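Local coordinates for pectinesterase A (Erwinia chrysanthemi, PDB 2NTP), which hydrolyses the methyl esters of pectin to release methanol, probably the first step in the maceration and soft-rotting of plant tissue, at residues 47-52 with 90-95; 65-70 with 101-106. All coordinates share one frame; numbering follows the deposited sequence.

Contact 1: residues 47-52 with 90-95; sequences RLTITR and TITISA
In the right-handed parallel beta-helix of the pectinesterase family, strands 48-50 and 91-93 are neighbours in one of the parallel sheets, with strand 48-50 at its edge. They run the same way, their axes 8° apart, paired Leu48 to Ile91, Thr49 to Thr92 and Ile50 to Ile93. Leu48 and Ile50 make all four backbone hydrogen bonds to 90-95. Leu48 N gives to Thr90 O (2.9 Å) and Leu48 O takes Thr92 N (2.8 Å); Ile50 N gives to Thr92 O (2.8 Å) almost straight, at 174°, and Ile50 O takes Ser94 N (2.8 Å) at a more bent 146°. Like side chains lie side by side, pointing the same way. On the inner face Leu48 CD1 lies beside Ile91 CD1, while Ile93, its CG1 anti to the carbonyl carbon, brings CD1 to 3.6 Å from Ile50 CG1. On the other face are Thr49 and Thr92, and a water bridges Leu48 O and Thr92 OG1. Ala95 CB closes the far end against Arg52 O (3.3 Å). Arg47 NH2 hydrogen-bonds to Gly87 O and Ser89 O, and Arg47 makes a cation-pi contact with Trp83. Chemically the two faces part company: aliphatic contacts inside, hydroxyls and water outside, with the backbone bonds between.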
loop_
_atom_site.group_PDB
_atom_site.type_symbol
_atom_site.label_atom_id
_atom_site.label_comp_id
_atom_site.label_asym_id
_atom_site.label_seq_id
_atom_site.Cartn_x
_atom_site.Cartn_y
_atom_site.Cartn_z
ATOM N N ARG A 47 -9.420 11.770 -8.223
ATOM C CA ARG A 47 -9.251 10.328 -8.262
ATOM C C ARG A 47 -8.848 9.950 -9.684
ATOM O O ARG A 47 -9.443 10.432 -10.662
ATOM C CB ARG A 47 -10.539 9.628 -7.849
ATOM C CG ARG A 47 -11.062 10.088 -6.492
ATOM C CD ARG A 47 -12.235 9.250 -6.044
ATOM N NE ARG A 47 -11.830 7.867 -5.849
ATOM C CZ ARG A 47 -12.644 6.818 -5.890
ATOM N NH1 ARG A 47 -13.945 6.967 -6.128
ATOM N NH2 ARG A 47 -12.147 5.608 -5.700
ATOM N N LEU A 48 -7.825 9.106 -9.793
ATOM C CA LEU A 48 -7.223 8.782 -11.083
ATOM C C LEU A 48 -7.159 7.285 -11.333
ATOM O O LEU A 48 -6.881 6.506 -10.419
ATOM C CB LEU A 48 -5.811 9.374 -11.175
ATOM C CG LEU A 48 -5.635 10.862 -10.860
ATOM C CD1 LEU A 48 -4.158 11.197 -10.681
ATOM C CD2 LEU A 48 -6.272 11.739 -11.931
ATOM N N THR A 49 -7.411 6.893 -12.580
ATOM C CA THR A 49 -7.196 5.520 -13.022
ATOM C C THR A 49 -6.273 5.572 -14.228
ATOM O O THR A 49 -6.590 6.200 -15.241
ATOM C CB THR A 49 -8.515 4.797 -13.367
ATOM O OG1 THR A 49 -9.351 4.771 -12.206
ATOM C CG2 THR A 49 -8.247 3.362 -13.827
ATOM N N ILE A 50 -5.119 4.930 -14.094
ATOM C CA ILE A 50 -4.083 4.961 -15.123
ATOM C C ILE A 50 -4.176 3.717 -15.992
ATOM O O ILE A 50 -3.969 2.604 -15.512
ATOM C CB ILE A 50 -2.662 5.053 -14.493
ATOM C CG1 ILE A 50 -2.532 6.272 -13.563
ATOM C CG2 ILE A 50 -1.580 5.008 -15.577
ATOM C CD1 ILE A 50 -3.042 7.581 -14.121
ATOM N N THR A 51 -4.486 3.909 -17.272
ATOM C CA THR A 51 -4.642 2.792 -18.202
ATOM C C THR A 51 -3.666 2.883 -19.366
ATOM O O THR A 51 -3.606 1.978 -20.200
ATOM C CB THR A 51 -6.081 2.703 -18.764
ATOM O OG1 THR A 51 -6.416 3.936 -19.412
ATOM C CG2 THR A 51 -7.079 2.416 -17.642
ATOM N N ARG A 52 -2.918 3.979 -19.424
ATOM C CA ARG A 52 -1.918 4.170 -20.463
ATOM C C ARG A 52 -0.551 3.700 -19.986
ATOM O O ARG A 52 -0.064 4.120 -18.932
ATOM C CB ARG A 52 -1.840 5.630 -20.891
ATOM C CG ARG A 52 -1.078 5.826 -22.197
ATOM C CD ARG A 52 -0.701 7.271 -22.384
ATOM N NE ARG A 52 -0.012 7.507 -23.651
ATOM C CZ ARG A 52 1.289 7.305 -23.853
ATOM N NH1 ARG A 52 2.064 6.837 -22.879
ATOM N NH2 ARG A 52 1.819 7.568 -25.041
ATOM N N THR A 90 -7.673 6.174 -4.262
ATOM C CA THR A 90 -7.465 7.513 -4.816
ATOM C C THR A 90 -6.802 7.401 -6.188
ATOM O O THR A 90 -7.232 8.047 -7.145
ATOM C CB THR A 90 -6.644 8.407 -3.862
ATOM O OG1 THR A 90 -7.374 8.578 -2.641
ATOM C CG2 THR A 90 -6.375 9.792 -4.482
ATOM N N ILE A 91 -5.760 6.575 -6.276
ATOM C CA ILE A 91 -5.082 6.317 -7.546
ATOM C C ILE A 91 -5.058 4.818 -7.821
ATOM O O ILE A 91 -4.684 4.023 -6.957
ATOM C CB ILE A 91 -3.649 6.912 -7.571
ATOM C CG1 ILE A 91 -3.714 8.444 -7.498
ATOM C CG2 ILE A 91 -2.881 6.455 -8.829
ATOM C CD1 ILE A 91 -2.359 9.143 -7.582
ATOM N N THR A 92 -5.483 4.451 -9.027
ATOM C CA THR A 92 -5.492 3.062 -9.472
ATOM C C THR A 92 -4.545 2.928 -10.664
ATOM O O THR A 92 -4.708 3.631 -11.660
ATOM C CB THR A 92 -6.921 2.625 -9.865
ATOM O OG1 THR A 92 -7.791 2.735 -8.725
ATOM C CG2 THR A 92 -6.930 1.196 -10.371
ATOM N N ILE A 93 -3.553 2.043 -10.551
ATOM C CA ILE A 93 -2.606 1.810 -11.649
ATOM C C ILE A 93 -2.958 0.511 -12.356
ATOM O O ILE A 93 -2.787 -0.578 -11.793
ATOM C CB ILE A 93 -1.121 1.759 -11.169
ATOM C CG1 ILE A 93 -0.753 2.981 -10.317
ATOM C CG2 ILE A 93 -0.174 1.591 -12.369
ATOM C CD1 ILE A 93 -0.879 4.327 -11.026
ATOM N N SER A 94 -3.471 0.641 -13.580
ATOM C CA SER A 94 -3.890 -0.498 -14.400
ATOM C C SER A 94 -3.168 -0.455 -15.744
ATOM O O SER A 94 -3.765 -0.695 -16.800
ATOM C CB SER A 94 -5.402 -0.474 -14.620
ATOM O OG SER A 94 -6.091 -0.671 -13.397
ATOM N N ALA A 95 -1.884 -0.118 -15.685
ATOM C CA ALA A 95 -1.036 -0.042 -16.867
ATOM C C ALA A 95 0.382 -0.431 -16.477
ATOM O O ALA A 95 0.716 -0.511 -15.291
ATOM C CB ALA A 95 -1.060 1.356 -17.446
HETATM O O HOH W 1 -8.729 5.335 -8.491
HETATM O O HOH W 2 -3.963 -1.434 -19.580
#

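Contact 2: residues 65-70 with 101-106; sequences AVIAAA and QSLTIR
Arg106 reaches back across strand 65-69 from its neighbour 103-106, and its side chain carries much of this contact. Arg106 CB starts 3.9 Å from Ala68 CB. The chain, with CG anti to its own carbonyl carbon (chi1 -47°), crosses Val66 obliquely, Arg106 CG 3.8 Å from Val66 CG1, and CD stays near the same methyl. A bend at chi3 (-53°) then turns the guanidinium over the strand: Arg106 NE lies 3.6 Å from Ala68 CB, Arg106 NH1 is 3.6 Å from Val66 CG1, and Arg106 NH2 also touches Ala68 CB. Val66 CG1 sits over one face of the guanidinium, displaced from the middle of the group; CG1 is anti to the backbone N of Val66, which leaves CG2 for Thr104 CB. The charge is answered elsewhere, by a salt bridge from Arg106 NE to Asp108 OD1.

Beneath it, the parallel ladder pairs Val66 with Thr104, Ile67 with Ile105 and Ala68 with Arg106. Hydrogen bonds run from Thr104 N to Ala65 O (2.8 Å), Ile67 N to Thr104 O (2.8 Å) and Arg106 N to Ile67 O (2.9 Å), before a weak last one from Ala69 N to Arg106 O. On the opposite face Ile67 and Ile105 both pack on Ile91, inside the beta-helix. The cation thus rests on aliphatic carbon while Asp108 meets its charge, which probably helps to hold the guanidinium in its rotation, with Val66 CG1 over one face and Ala68 CB close by.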
loop_
_atom_site.group_PDB
_atom_site.type_symbol
_atom_site.label_atom_id
_atom_site.label_comp_id
_atom_site.label_asym_id
_atom_site.label_seq_id
_atom_site.Cartn_x
_atom_site.Cartn_y
_atom_site.Cartn_z
ATOM N N ALA A 65 3.359 18.597 -3.384
ATOM C CA ALA A 65 2.550 18.121 -4.501
ATOM C C ALA A 65 1.727 16.924 -4.039
ATOM O O ALA A 65 2.266 15.835 -3.849
ATOM C CB ALA A 65 3.428 17.758 -5.691
ATOM N N VAL A 66 0.427 17.148 -3.845
ATOM C CA VAL A 66 -0.455 16.164 -3.206
ATOM C C VAL A 66 -1.646 15.824 -4.096
ATOM O O VAL A 66 -2.310 16.718 -4.633
ATOM C CB VAL A 66 -0.986 16.671 -1.822
ATOM C CG1 VAL A 66 -1.825 15.601 -1.131
ATOM C CG2 VAL A 66 0.160 17.090 -0.906
ATOM N N ILE A 67 -1.907 14.525 -4.241
ATOM C CA ILE A 67 -3.105 14.025 -4.910
ATOM C C ILE A 67 -3.941 13.343 -3.834
ATOM O O ILE A 67 -3.479 12.406 -3.189
ATOM C CB ILE A 67 -2.758 13.015 -6.034
ATOM C CG1 ILE A 67 -1.649 13.585 -6.934
ATOM C CG2 ILE A 67 -4.014 12.626 -6.822
ATOM C CD1 ILE A 67 -1.045 12.581 -7.926
ATOM N N ALA A 68 -5.159 13.834 -3.626
ATOM C CA ALA A 68 -5.958 13.405 -2.480
ATOM C C ALA A 68 -7.448 13.326 -2.779
ATOM O O ALA A 68 -7.999 14.169 -3.491
ATOM C CB ALA A 68 -5.715 14.339 -1.302
ATOM N N ALA A 69 -8.086 12.299 -2.232
ATOM C CA ALA A 69 -9.544 12.182 -2.240
ATOM C C ALA A 69 -9.984 11.337 -1.051
ATOM O O ALA A 69 -9.224 10.488 -0.571
ATOM C CB ALA A 69 -10.038 11.574 -3.547
ATOM N N ALA A 70 -11.203 11.578 -0.575
ATOM C CA ALA A 70 -11.754 10.831 0.554
ATOM C C ALA A 70 -12.806 9.829 0.095
ATOM O O ALA A 70 -13.899 10.214 -0.342
ATOM C CB ALA A 70 -12.332 11.786 1.595
ATOM N N GLN A 101 7.067 10.171 -8.959
ATOM C CA GLN A 101 8.191 10.688 -8.188
ATOM C C GLN A 101 7.831 11.990 -7.478
ATOM O O GLN A 101 7.118 12.822 -8.039
ATOM C CB GLN A 101 9.414 10.916 -9.088
ATOM C CG GLN A 101 10.659 11.370 -8.315
ATOM C CD GLN A 101 11.808 11.806 -9.207
ATOM O OE1 GLN A 101 11.628 12.082 -10.394
ATOM N NE2 GLN A 101 13.004 11.874 -8.630
ATOM N N SER A 102 8.325 12.139 -6.247
ATOM C CA SER A 102 8.271 13.390 -5.480
ATOM C C SER A 102 6.855 13.940 -5.345
ATOM O O SER A 102 6.569 15.087 -5.696
ATOM C CB SER A 102 9.240 14.427 -6.068
ATOM O OG SER A 102 10.565 13.937 -6.018
ATOM N N LEU A 103 5.963 13.093 -4.846
ATOM C CA LEU A 103 4.586 13.501 -4.600
ATOM C C LEU A 103 3.939 12.666 -3.510
ATOM O O LEU A 103 4.424 11.588 -3.164
ATOM C CB LEU A 103 3.758 13.468 -5.888
ATOM C CG LEU A 103 3.681 12.182 -6.704
ATOM C CD1 LEU A 103 2.625 11.260 -6.140
ATOM C CD2 LEU A 103 3.395 12.492 -8.176
ATOM N N THR A 104 2.853 13.197 -2.964
ATOM C CA THR A 104 2.075 12.518 -1.932
ATOM C C THR A 104 0.736 12.088 -2.516
ATOM O O THR A 104 0.110 12.845 -3.265
ATOM C CB THR A 104 1.847 13.435 -0.718
ATOM O OG1 THR A 104 3.114 13.827 -0.167
ATOM C CG2 THR A 104 1.016 12.723 0.361
ATOM N N ILE A 105 0.321 10.867 -2.180
ATOM C CA ILE A 105 -0.982 10.325 -2.562
ATOM C C ILE A 105 -1.723 9.971 -1.270
ATOM O O ILE A 105 -1.215 9.208 -0.445
ATOM C CB ILE A 105 -0.846 9.058 -3.444
ATOM C CG1 ILE A 105 0.005 9.350 -4.693
ATOM C CG2 ILE A 105 -2.229 8.532 -3.831
ATOM C CD1 ILE A 105 0.539 8.097 -5.407
ATOM N N ARG A 106 -2.909 10.547 -1.093
ATOM C CA ARG A 106 -3.682 10.366 0.136
ATOM C C ARG A 106 -5.076 9.812 -0.126
ATOM O O ARG A 106 -5.724 10.168 -1.118
ATOM C CB ARG A 106 -3.855 11.696 0.888
ATOM C CG ARG A 106 -2.605 12.542 1.065
ATOM C CD ARG A 106 -2.827 13.606 2.152
ATOM N NE ARG A 106 -4.027 14.410 1.909
ATOM C CZ ARG A 106 -4.073 15.744 1.908
ATOM N NH1 ARG A 106 -2.988 16.472 2.160
ATOM N NH2 ARG A 106 -5.222 16.355 1.663
#

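Contact 1 and contact 2 belong to different parallel sheets of the same beta-helix, with centres about 13 Å apart. Their segments alternate along the chain, 47-52, 65-70, 90-95, 101-106, so each contact joins one coil to the next, and the chain passes from one sheet to the other and back. The interior is shared: Ile91 CD1 of contact 1 packs 3.7 Å from Ile67 CD1 of contact 2, and Arg47 CG meets Ala69 CB. A probable hydrogen bond from the Thr90 hydroxyl, OG1, to the backbone Arg106 O ties contact 1 to contact 2. In contact 1 the Thr90 side chain is about 11 Å from that of the proton donor Asp154, while contact 2 lies away from the known sites.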